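Local coordinates for protein pilus tip adhesin Cpa (Streptococcus pyogenes, PDB 4C0Z) that is a component of the streptococcal pilus tip and can attach covalently to host-surface targets through reactive thioester bonds, mediating adhesion, at residues I[54-59]-I[136-141]; I[82-87]-I[191-196]; I[144-149]-I[170-175]. All coordinates share one frame; numbering follows the deposited sequence.

Contact 1 (I[54-59]-I[136-141]); sequences YCFNLT and YYTDSS. With SPD (spermidine), chain B.
The flat carboxylate of Asp139 takes Asn57 N on the syn lone pair of OD1, while its OD2 is met by Leu58 N from above the carboxylate plane. Asn57 N is 3.0 Å from Asp139 OD1. Leu58 N lies 3.0 Å from Asp139 OD2 but 59° out of the plane, and this bond is the straighter one, with an N-H...O angle of 163°. A weak third bond, Asn57 N to OD2, makes the grip on Asn57 forked. Two consecutive backbone N-H groups thus hold both oxygens and limit rotation of the group, and an aspartate is short enough to do this from just beyond the last turn of helix 123-138. Leu58 pads the same side chain, its CG 3.7 Å from Asp139 CG.

This is the turn that follows strand 51-56 in the N-terminal thioester domain of the adhesin. Cys55, which forms the isoglutamyl thioester with Gln204, sits two residues before Asn57, and its SG is 3.7 Å from spermidine C9. The carboxylate therefore pins a turn whose carbonyl also receives the ligand: spermidine N10 donates to Asn57 O. Spermidine is also hydrogen-bonded to Lys60 O and Asn57 O of the second subunit, whose Leu58 packs on Leu58 here. Asparagine tolerates the positive phi found at this position, and its ND2 donates to Leu87 O.

Beside these bonds, Phe56 and Thr138 cross at about a right angle, Phe56 CB lying 3.3 Å from Thr138 OG1. Phe56 CG stands between its backbone N and carbonyl carbon (chi1 64°); Thr138 CB approaches the ring obliquely, and the ring continues to Leu207 and Phe84. Leu58 CD2 lies 4.0 Å from spermidine C8, and Trp135 packs against both Leu58 and Cys55.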
loop_
_atom_site.group_PDB
_atom_site.type_symbol
_atom_site.label_atom_id
_atom_site.label_comp_id
_atom_site.label_asym_id
_atom_site.label_seq_id
_atom_site.Cartn_x
_atom_site.Cartn_y
_atom_site.Cartn_z
ATOM N N TYR I 54 -11.054 -8.730 -3.170
ATOM C CA TYR I 54 -10.439 -7.407 -3.127
ATOM C C TYR I 54 -9.672 -7.335 -1.823
ATOM O O TYR I 54 -10.110 -7.898 -0.813
ATOM C CB TYR I 54 -11.497 -6.287 -3.247
ATOM C CG TYR I 54 -12.124 -6.252 -4.625
ATOM C CD1 TYR I 54 -11.502 -5.584 -5.677
ATOM C CD2 TYR I 54 -13.285 -6.979 -4.906
ATOM C CE1 TYR I 54 -12.032 -5.609 -6.967
ATOM C CE2 TYR I 54 -13.845 -6.989 -6.189
ATOM C CZ TYR I 54 -13.211 -6.304 -7.220
ATOM O OH TYR I 54 -13.765 -6.277 -8.484
ATOM N N CYS I 55 -8.518 -6.677 -1.847
ATOM C CA CYS I 55 -7.663 -6.580 -0.677
ATOM C C CYS I 55 -7.880 -5.321 0.132
ATOM O O CYS I 55 -8.468 -4.352 -0.353
ATOM C CB CYS I 55 -6.197 -6.734 -1.073
ATOM S SG CYS I 55 -5.578 -5.410 -2.132
ATOM N N PHE I 56 -7.345 -5.329 1.356
ATOM C CA PHE I 56 -7.254 -4.190 2.260
ATOM C C PHE I 56 -5.972 -4.311 3.073
ATOM O O PHE I 56 -5.336 -5.359 2.998
ATOM C CB PHE I 56 -8.523 -3.951 3.077
ATOM C CG PHE I 56 -8.981 -4.987 4.063
ATOM C CD1 PHE I 56 -9.726 -6.086 3.642
ATOM C CD2 PHE I 56 -8.817 -4.785 5.428
ATOM C CE1 PHE I 56 -10.248 -6.992 4.568
ATOM C CE2 PHE I 56 -9.338 -5.696 6.354
ATOM C CZ PHE I 56 -10.057 -6.787 5.920
ATOM N N ASN I 57 -5.563 -3.244 3.808
ATOM C CA ASN I 57 -4.293 -3.088 4.544
ATOM C C ASN I 57 -3.212 -2.733 3.526
ATOM O O ASN I 57 -2.414 -3.584 3.124
ATOM C CB ASN I 57 -3.881 -4.307 5.362
ATOM C CG ASN I 57 -4.953 -4.849 6.285
ATOM O OD1 ASN I 57 -5.459 -5.945 6.096
ATOM N ND2 ASN I 57 -5.299 -4.124 7.304
ATOM N N LEU I 58 -3.205 -1.467 3.086
ATOM C CA LEU I 58 -2.270 -0.966 2.080
ATOM C C LEU I 58 -0.800 -1.103 2.434
ATOM O O LEU I 58 0.031 -1.123 1.533
ATOM C CB LEU I 58 -2.586 0.498 1.727
ATOM C CG LEU I 58 -3.853 0.763 0.939
ATOM C CD1 LEU I 58 -4.054 2.263 0.765
ATOM C CD2 LEU I 58 -3.788 0.086 -0.415
ATOM N N THR I 59 -0.462 -1.167 3.718
ATOM C CA THR I 59 0.944 -1.226 4.127
ATOM C C THR I 59 1.448 -2.674 4.231
ATOM O O THR I 59 2.606 -2.878 4.568
ATOM C CB THR I 59 1.200 -0.392 5.407
ATOM O OG1 THR I 59 0.587 -1.055 6.503
ATOM C CG2 THR I 59 0.662 1.019 5.308
ATOM N N TYR I 136 -10.787 3.124 -0.538
ATOM C CA TYR I 136 -11.310 4.386 -0.037
ATOM C C TYR I 136 -11.976 4.146 1.341
ATOM O O TYR I 136 -11.802 4.948 2.255
ATOM C CB TYR I 136 -12.322 4.979 -1.052
ATOM C CG TYR I 136 -12.986 6.257 -0.593
ATOM C CD1 TYR I 136 -12.333 7.481 -0.696
ATOM C CD2 TYR I 136 -14.272 6.246 -0.070
ATOM C CE1 TYR I 136 -12.946 8.663 -0.281
ATOM C CE2 TYR I 136 -14.892 7.421 0.354
ATOM C CZ TYR I 136 -14.224 8.626 0.252
ATOM O OH TYR I 136 -14.818 9.782 0.681
ATOM N N TYR I 137 -12.702 3.024 1.493
ATOM C CA TYR I 137 -13.385 2.707 2.748
ATOM C C TYR I 137 -12.538 1.905 3.725
ATOM O O TYR I 137 -12.532 2.223 4.910
ATOM C CB TYR I 137 -14.731 2.011 2.488
ATOM C CG TYR I 137 -15.779 2.971 1.967
ATOM C CD1 TYR I 137 -16.432 3.856 2.824
ATOM C CD2 TYR I 137 -16.073 3.042 0.608
ATOM C CE1 TYR I 137 -17.361 4.777 2.340
ATOM C CE2 TYR I 137 -17.022 3.940 0.115
ATOM C CZ TYR I 137 -17.661 4.805 0.984
ATOM O OH TYR I 137 -18.571 5.694 0.474
ATOM N N THR I 138 -11.846 0.875 3.253
ATOM C CA THR I 138 -11.070 -0.007 4.131
ATOM C C THR I 138 -9.788 0.611 4.691
ATOM O O THR I 138 -9.353 0.238 5.783
ATOM C CB THR I 138 -10.715 -1.296 3.403
ATOM O OG1 THR I 138 -9.856 -0.993 2.306
ATOM C CG2 THR I 138 -11.934 -2.082 2.966
ATOM N N ASP I 139 -9.163 1.511 3.925
ATOM C CA ASP I 139 -7.877 2.101 4.284
ATOM C C ASP I 139 -7.877 3.621 4.292
ATOM O O ASP I 139 -6.812 4.219 4.417
ATOM C CB ASP I 139 -6.818 1.574 3.308
ATOM C CG ASP I 139 -6.428 0.148 3.594
ATOM O OD1 ASP I 139 -7.103 -0.771 3.068
ATOM O OD2 ASP I 139 -5.504 -0.058 4.413
ATOM N N SER I 140 -9.059 4.240 4.173
ATOM C CA SER I 140 -9.241 5.698 4.105
ATOM C C SER I 140 -8.294 6.317 3.053
ATOM O O SER I 140 -7.658 7.346 3.317
ATOM C CB SER I 140 -9.090 6.353 5.483
ATOM O OG SER I 140 -9.991 5.799 6.426
ATOM N N SER I 141 -8.156 5.652 1.878
ATOM C CA SER I 141 -7.279 6.175 0.833
ATOM C C SER I 141 -7.840 7.480 0.283
ATOM O O SER I 141 -9.058 7.621 0.122
ATOM C CB SER I 141 -7.002 5.151 -0.257
ATOM O OG SER I 141 -8.123 5.001 -1.108
HETATM N N1 SPD B . 4.810 0.261 -1.145
HETATM C C2 SPD B . 4.548 0.152 0.285
HETATM C C3 SPD B . 3.333 -0.757 0.542
HETATM C C4 SPD B . 3.307 -1.965 -0.378
HETATM C C5 SPD B . 1.958 -2.641 -0.158
HETATM N N6 SPD B . 1.277 -2.901 -1.415
HETATM C C7 SPD B . 0.044 -3.713 -1.220
HETATM C C8 SPD B . -1.224 -2.808 -1.363
HETATM C C9 SPD B . -2.515 -3.649 -1.119
HETATM N N10 SPD B . -2.452 -4.468 0.096
#

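Contact 2 (I[82-87]-I[191-196]); sequences ENFIKL and YQLSIF
Leu193, the first residue of strand 191-196 to meet helix 82-87, reaches tip to tip toward Phe84. Its CG is anti to the backbone N (chi1 -176°), and its CD2 lies in the plane of the Phe84 ring, at the edge, 3.6 Å from CE2. A branched leucine suits this place because a single methyl can meet the rim of the ring.

After Ser194, whose CB points away from the helix as alternation in an extended chain requires, Ile195 returns to the helix side and carries most of the contact. Its CD1 sits 3.6 Å above the centre of the Phe84 ring, only 6° off the ring normal, a CH-pi contact in which all six ring carbons are nearly equidistant from one methyl. The phenylalanine is thus met by Ile195 over one face and by Leu193 at its edge. The same CD1 also lies 3.7 Å from Asn83 CB; the amide of Asn83 is engaged elsewhere, ND2 donating to Glu78 O. The other branch, Ile195 CG2, is anti to the backbone N and touches Leu87 CD1 at 3.7 Å, the two side chains sliding past each other in opposite directions. Beta-branching serves the strand well, since one residue offers separate arms to Phe84 and to Leu87.

Phe196, pointing away again, meets Trp19 edge-to-face. Asn83, Phe84 and Leu87 form one side of a short helix whose axis passes 9.8 Å from that of the strand, at 25° to it. In this thioester domain, helix 81-87 follows strand 72-78 and folds back over the neighbouring strand 191-198: a short helix packed nearly parallel on one strand of the antiparallel barrel.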
loop_
_atom_site.group_PDB
_atom_site.type_symbol
_atom_site.label_atom_id
_atom_site.label_comp_id
_atom_site.label_asym_id
_atom_site.label_seq_id
_atom_site.Cartn_x
_atom_site.Cartn_y
_atom_site.Cartn_z
ATOM N N GLU I 82 -17.445 -5.024 13.215
ATOM C CA GLU I 82 -16.566 -5.492 14.289
ATOM C C GLU I 82 -15.317 -6.187 13.717
ATOM O O GLU I 82 -14.211 -5.871 14.150
ATOM C CB GLU I 82 -17.340 -6.427 15.240
ATOM C CG GLU I 82 -16.599 -6.815 16.515
ATOM C CD GLU I 82 -17.334 -7.761 17.454
ATOM O OE1 GLU I 82 -18.588 -7.766 17.463
ATOM O OE2 GLU I 82 -16.644 -8.515 18.179
ATOM N N ASN I 83 -15.489 -7.085 12.727
ATOM C CA ASN I 83 -14.372 -7.787 12.101
ATOM C C ASN I 83 -13.484 -6.861 11.260
ATOM O O ASN I 83 -12.273 -7.079 11.228
ATOM C CB ASN I 83 -14.836 -9.010 11.322
ATOM C CG ASN I 83 -15.228 -10.157 12.223
ATOM O OD1 ASN I 83 -14.703 -10.328 13.329
ATOM N ND2 ASN I 83 -16.139 -10.991 11.757
ATOM N N PHE I 84 -14.059 -5.789 10.665
ATOM C CA PHE I 84 -13.272 -4.788 9.930
ATOM C C PHE I 84 -12.437 -3.983 10.884
ATOM O O PHE I 84 -11.266 -3.761 10.609
ATOM C CB PHE I 84 -14.146 -3.833 9.109
ATOM C CG PHE I 84 -14.458 -4.333 7.724
ATOM C CD1 PHE I 84 -13.440 -4.551 6.801
ATOM C CD2 PHE I 84 -15.768 -4.608 7.346
ATOM C CE1 PHE I 84 -13.729 -5.021 5.522
ATOM C CE2 PHE I 84 -16.056 -5.073 6.064
ATOM C CZ PHE I 84 -15.038 -5.289 5.163
ATOM N N ILE I 85 -13.021 -3.550 12.012
ATOM C CA ILE I 85 -12.277 -2.774 13.004
ATOM C C ILE I 85 -11.106 -3.606 13.570
ATOM O O ILE I 85 -10.009 -3.076 13.759
ATOM C CB ILE I 85 -13.231 -2.193 14.066
ATOM C CG1 ILE I 85 -14.080 -1.054 13.442
ATOM C CG2 ILE I 85 -12.468 -1.700 15.305
ATOM C CD1 ILE I 85 -15.477 -0.876 14.039
ATOM N N LYS I 86 -11.324 -4.914 13.757
ATOM C CA LYS I 86 -10.306 -5.833 14.262
ATOM C C LYS I 86 -9.147 -6.045 13.277
ATOM O O LYS I 86 -8.021 -6.258 13.721
ATOM C CB LYS I 86 -10.935 -7.196 14.609
ATOM C CG LYS I 86 -11.695 -7.213 15.932
ATOM C CD LYS I 86 -12.383 -8.560 16.156
ATOM C CE LYS I 86 -13.239 -8.568 17.396
ATOM N NZ LYS I 86 -13.978 -9.850 17.546
ATOM N N LEU I 87 -9.428 -6.046 11.960
ATOM C CA LEU I 87 -8.409 -6.357 10.947
ATOM C C LEU I 87 -7.905 -5.188 10.088
ATOM O O LEU I 87 -6.814 -5.291 9.536
ATOM C CB LEU I 87 -8.925 -7.483 10.035
ATOM C CG LEU I 87 -9.172 -8.823 10.728
ATOM C CD1 LEU I 87 -9.894 -9.773 9.823
ATOM C CD2 LEU I 87 -7.858 -9.431 11.244
ATOM N N TYR I 191 -27.484 -11.013 -0.576
ATOM C CA TYR I 191 -26.150 -10.661 -1.088
ATOM C C TYR I 191 -25.297 -10.260 0.138
ATOM O O TYR I 191 -25.511 -9.187 0.704
ATOM C CB TYR I 191 -26.265 -9.529 -2.128
ATOM C CG TYR I 191 -24.984 -9.232 -2.875
ATOM C CD1 TYR I 191 -24.637 -9.949 -4.018
ATOM C CD2 TYR I 191 -24.147 -8.197 -2.476
ATOM C CE1 TYR I 191 -23.472 -9.663 -4.725
ATOM C CE2 TYR I 191 -22.975 -7.905 -3.170
ATOM C CZ TYR I 191 -22.639 -8.644 -4.292
ATOM O OH TYR I 191 -21.490 -8.356 -4.985
ATOM N N GLN I 192 -24.389 -11.158 0.586
ATOM C CA GLN I 192 -23.634 -10.987 1.836
ATOM C C GLN I 192 -22.101 -10.927 1.723
ATOM O O GLN I 192 -21.481 -11.569 0.870
ATOM C CB GLN I 192 -24.036 -12.077 2.833
ATOM C CG GLN I 192 -25.484 -11.937 3.308
ATOM C CD GLN I 192 -26.055 -13.156 3.994
ATOM O OE1 GLN I 192 -25.346 -14.085 4.392
ATOM N NE2 GLN I 192 -27.368 -13.166 4.164
ATOM N N LEU I 193 -21.507 -10.149 2.638
ATOM C CA LEU I 193 -20.085 -9.864 2.719
ATOM C C LEU I 193 -19.312 -10.832 3.609
ATOM O O LEU I 193 -19.761 -11.165 4.709
ATOM C CB LEU I 193 -19.899 -8.416 3.216
ATOM C CG LEU I 193 -18.483 -7.842 3.304
ATOM C CD1 LEU I 193 -17.829 -7.778 1.931
ATOM C CD2 LEU I 193 -18.521 -6.470 3.925
ATOM N N SER I 194 -18.130 -11.248 3.133
ATOM C CA SER I 194 -17.189 -12.110 3.846
ATOM C C SER I 194 -15.820 -11.446 3.918
ATOM O O SER I 194 -15.373 -10.843 2.941
ATOM C CB SER I 194 -17.050 -13.466 3.163
ATOM O OG SER I 194 -18.227 -14.238 3.328
ATOM N N ILE I 195 -15.160 -11.570 5.077
ATOM C CA ILE I 195 -13.793 -11.100 5.303
ATOM C C ILE I 195 -12.894 -12.344 5.366
ATOM O O ILE I 195 -13.212 -13.304 6.053
ATOM C CB ILE I 195 -13.657 -10.197 6.572
ATOM C CG1 ILE I 195 -14.403 -8.850 6.398
ATOM C CG2 ILE I 195 -12.194 -9.962 6.939
ATOM C CD1 ILE I 195 -14.738 -8.157 7.693
ATOM N N PHE I 196 -11.776 -12.311 4.644
ATOM C CA PHE I 196 -10.797 -13.382 4.630
ATOM C C PHE I 196 -9.566 -12.893 5.373
ATOM O O PHE I 196 -8.872 -11.964 4.926
ATOM C CB PHE I 196 -10.503 -13.850 3.194
ATOM C CG PHE I 196 -11.694 -14.564 2.604
ATOM C CD1 PHE I 196 -12.695 -13.857 1.933
ATOM C CD2 PHE I 196 -11.844 -15.942 2.758
ATOM C CE1 PHE I 196 -13.819 -14.518 1.428
ATOM C CE2 PHE I 196 -12.950 -16.602 2.229
ATOM C CZ PHE I 196 -13.936 -15.887 1.577
#

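Contact 3 (I[144-149]-I[170-175]); sequences SDTSKA and ALKRLI
Thr146 and Lys172 cross at about a right angle, the small threonine lying against the aliphatic root of the lysine. Thr146 OG1, placed between the backbone N and the carbonyl carbon (chi1 55°), is 3.4 Å from both Lys172 CB and Lys172 CG. The other branch, CG2, lies against the helix backbone, 3.7 Å from Lys172 CA, and also touches Leu171 CD2 at 4.1 Å. Threonine fits because it is compact enough to approach the helix closely and has a methyl for its apolar side. Of the lysine side chain only the first methylenes take part: the chain leads away from the loop and bends at its last torsion.

Leu171 has its CG anti to the backbone N, and its CD2 meets Ala149 CB at 3.9 Å, where a short alanine lets the loop come near. Ile175 CD1 adds a looser touch to Thr146 CG2. Within the loop, Asp145 OD1 accepts a hydrogen bond from Ser147 OG, and two turn bonds, Lys148 N to Asp145 O and Ala149 N to Thr146 O, tighten the chain.

The loop between helices 123-138 and 151-157 is thus laid on helix 161-174, whose Leu174 and Leu171 pack in turn on helix 123-138.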
loop_
_atom_site.group_PDB
_atom_site.type_symbol
_atom_site.label_atom_id
_atom_site.label_comp_id
_atom_site.label_asym_id
_atom_site.label_seq_id
_atom_site.Cartn_x
_atom_site.Cartn_y
_atom_site.Cartn_z
ATOM N N SER I 144 -10.029 13.009 -3.523
ATOM C CA SER I 144 -10.659 14.328 -3.453
ATOM C C SER I 144 -11.388 14.605 -4.759
ATOM O O SER I 144 -12.581 14.909 -4.745
ATOM C CB SER I 144 -9.622 15.421 -3.195
ATOM O OG SER I 144 -8.609 15.429 -4.191
ATOM N N ASP I 145 -10.662 14.490 -5.886
ATOM C CA ASP I 145 -11.171 14.754 -7.222
ATOM C C ASP I 145 -10.906 13.584 -8.157
ATOM O O ASP I 145 -9.767 13.349 -8.568
ATOM C CB ASP I 145 -10.594 16.074 -7.784
ATOM C CG ASP I 145 -11.140 16.489 -9.142
ATOM O OD1 ASP I 145 -12.348 16.255 -9.397
ATOM O OD2 ASP I 145 -10.373 17.075 -9.935
ATOM N N THR I 146 -11.984 12.863 -8.504
ATOM C CA THR I 146 -11.973 11.704 -9.395
ATOM C C THR I 146 -11.574 12.082 -10.825
ATOM O O THR I 146 -11.118 11.220 -11.563
ATOM C CB THR I 146 -13.313 10.968 -9.334
ATOM O OG1 THR I 146 -14.362 11.894 -9.619
ATOM C CG2 THR I 146 -13.549 10.300 -7.985
ATOM N N SER I 147 -11.713 13.373 -11.204
ATOM C CA SER I 147 -11.327 13.917 -12.515
ATOM C C SER I 147 -9.813 13.793 -12.726
ATOM O O SER I 147 -9.355 13.763 -13.869
ATOM C CB SER I 147 -11.721 15.388 -12.611
ATOM O OG SER I 147 -13.096 15.580 -12.320
ATOM N N LYS I 148 -9.049 13.731 -11.611
ATOM C CA LYS I 148 -7.592 13.620 -11.572
ATOM C C LYS I 148 -7.114 12.188 -11.229
ATOM O O LYS I 148 -5.907 11.941 -11.233
ATOM C CB LYS I 148 -7.025 14.621 -10.553
ATOM C CG LYS I 148 -7.132 16.076 -10.980
ATOM C CD LYS I 148 -6.590 17.019 -9.919
ATOM C CE LYS I 148 -6.744 18.463 -10.338
ATOM N NZ LYS I 148 -6.335 19.397 -9.260
ATOM N N ALA I 149 -8.047 11.254 -10.931
ATOM C CA ALA I 149 -7.718 9.871 -10.565
ATOM C C ALA I 149 -7.054 9.071 -11.694
ATOM O O ALA I 149 -7.208 9.417 -12.862
ATOM C CB ALA I 149 -8.958 9.144 -10.063
ATOM N N ALA I 170 -16.916 6.083 -13.044
ATOM C CA ALA I 170 -17.363 4.912 -12.289
ATOM C C ALA I 170 -16.864 4.950 -10.842
ATOM O O ALA I 170 -17.628 4.600 -9.945
ATOM C CB ALA I 170 -16.930 3.633 -12.977
ATOM N N LEU I 171 -15.618 5.435 -10.610
ATOM C CA LEU I 171 -15.040 5.591 -9.267
ATOM C C LEU I 171 -15.833 6.622 -8.466
ATOM O O LEU I 171 -16.174 6.358 -7.308
ATOM C CB LEU I 171 -13.545 5.971 -9.333
ATOM C CG LEU I 171 -12.826 6.173 -7.979
ATOM C CD1 LEU I 171 -12.697 4.859 -7.194
ATOM C CD2 LEU I 171 -11.467 6.829 -8.181
ATOM N N LYS I 172 -16.152 7.771 -9.108
ATOM C CA LYS I 172 -16.932 8.874 -8.545
ATOM C C LYS I 172 -18.283 8.373 -8.026
ATOM O O LYS I 172 -18.679 8.704 -6.901
ATOM C CB LYS I 172 -17.141 9.976 -9.609
ATOM C CG LYS I 172 -17.693 11.281 -9.048
ATOM C CD LYS I 172 -18.132 12.241 -10.136
ATOM C CE LYS I 172 -18.463 13.618 -9.601
ATOM N NZ LYS I 172 -19.699 13.632 -8.775
ATOM N N ARG I 173 -18.971 7.564 -8.846
ATOM C CA ARG I 173 -20.276 7.007 -8.515
ATOM C C ARG I 173 -20.207 5.972 -7.390
ATOM O O ARG I 173 -21.043 6.023 -6.494
ATOM C CB ARG I 173 -20.969 6.445 -9.766
ATOM C CG ARG I 173 -21.375 7.526 -10.775
ATOM C CD ARG I 173 -21.875 6.929 -12.072
ATOM N NE ARG I 173 -23.250 6.432 -11.958
ATOM C CZ ARG I 173 -23.872 5.722 -12.896
ATOM N NH1 ARG I 173 -23.250 5.416 -14.030
ATOM N NH2 ARG I 173 -25.118 5.309 -12.705
ATOM N N LEU I 174 -19.200 5.072 -7.414
ATOM C CA LEU I 174 -19.017 4.020 -6.402
ATOM C C LEU I 174 -18.723 4.523 -4.978
ATOM O O LEU I 174 -19.147 3.883 -4.012
ATOM C CB LEU I 174 -17.911 3.021 -6.815
ATOM C CG LEU I 174 -18.201 2.072 -7.969
ATOM C CD1 LEU I 174 -16.963 1.271 -8.327
ATOM C CD2 LEU I 174 -19.355 1.135 -7.652
ATOM N N ILE I 175 -17.972 5.628 -4.843
ATOM C CA ILE I 175 -17.586 6.150 -3.525
ATOM C C ILE I 175 -18.584 7.177 -2.968
ATOM O O ILE I 175 -18.360 7.703 -1.874
ATOM C CB ILE I 175 -16.120 6.684 -3.498
ATOM C CG1 ILE I 175 -15.937 7.934 -4.401
ATOM C CG2 ILE I 175 -15.117 5.563 -3.829
ATOM C CD1 ILE I 175 -14.761 8.791 -4.065
#

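Contacts 1 and 2 lie 13 Å apart between centres and touch directly, Phe56 of the first packing on Phe84 and Ile195 of the second. Both reach the antiparallel barrel and the second subunit. Their segments alternate along the chain, so the two contacts tie together strand 51-56, helix 81-87, the end of helix 123-138 and strand 191-198. Contact 3, in the helical part, opens after contact 1 has closed and is nested inside the loop closed by contact 2. Its centre is 16 Å from that of contact 1, with a probable hydrogen bond from Tyr137 OH to Ile175 O, and 24 Å from contact 2, without touching it. Contact 1 is therefore the junction between helices and barrel, next to the thioester.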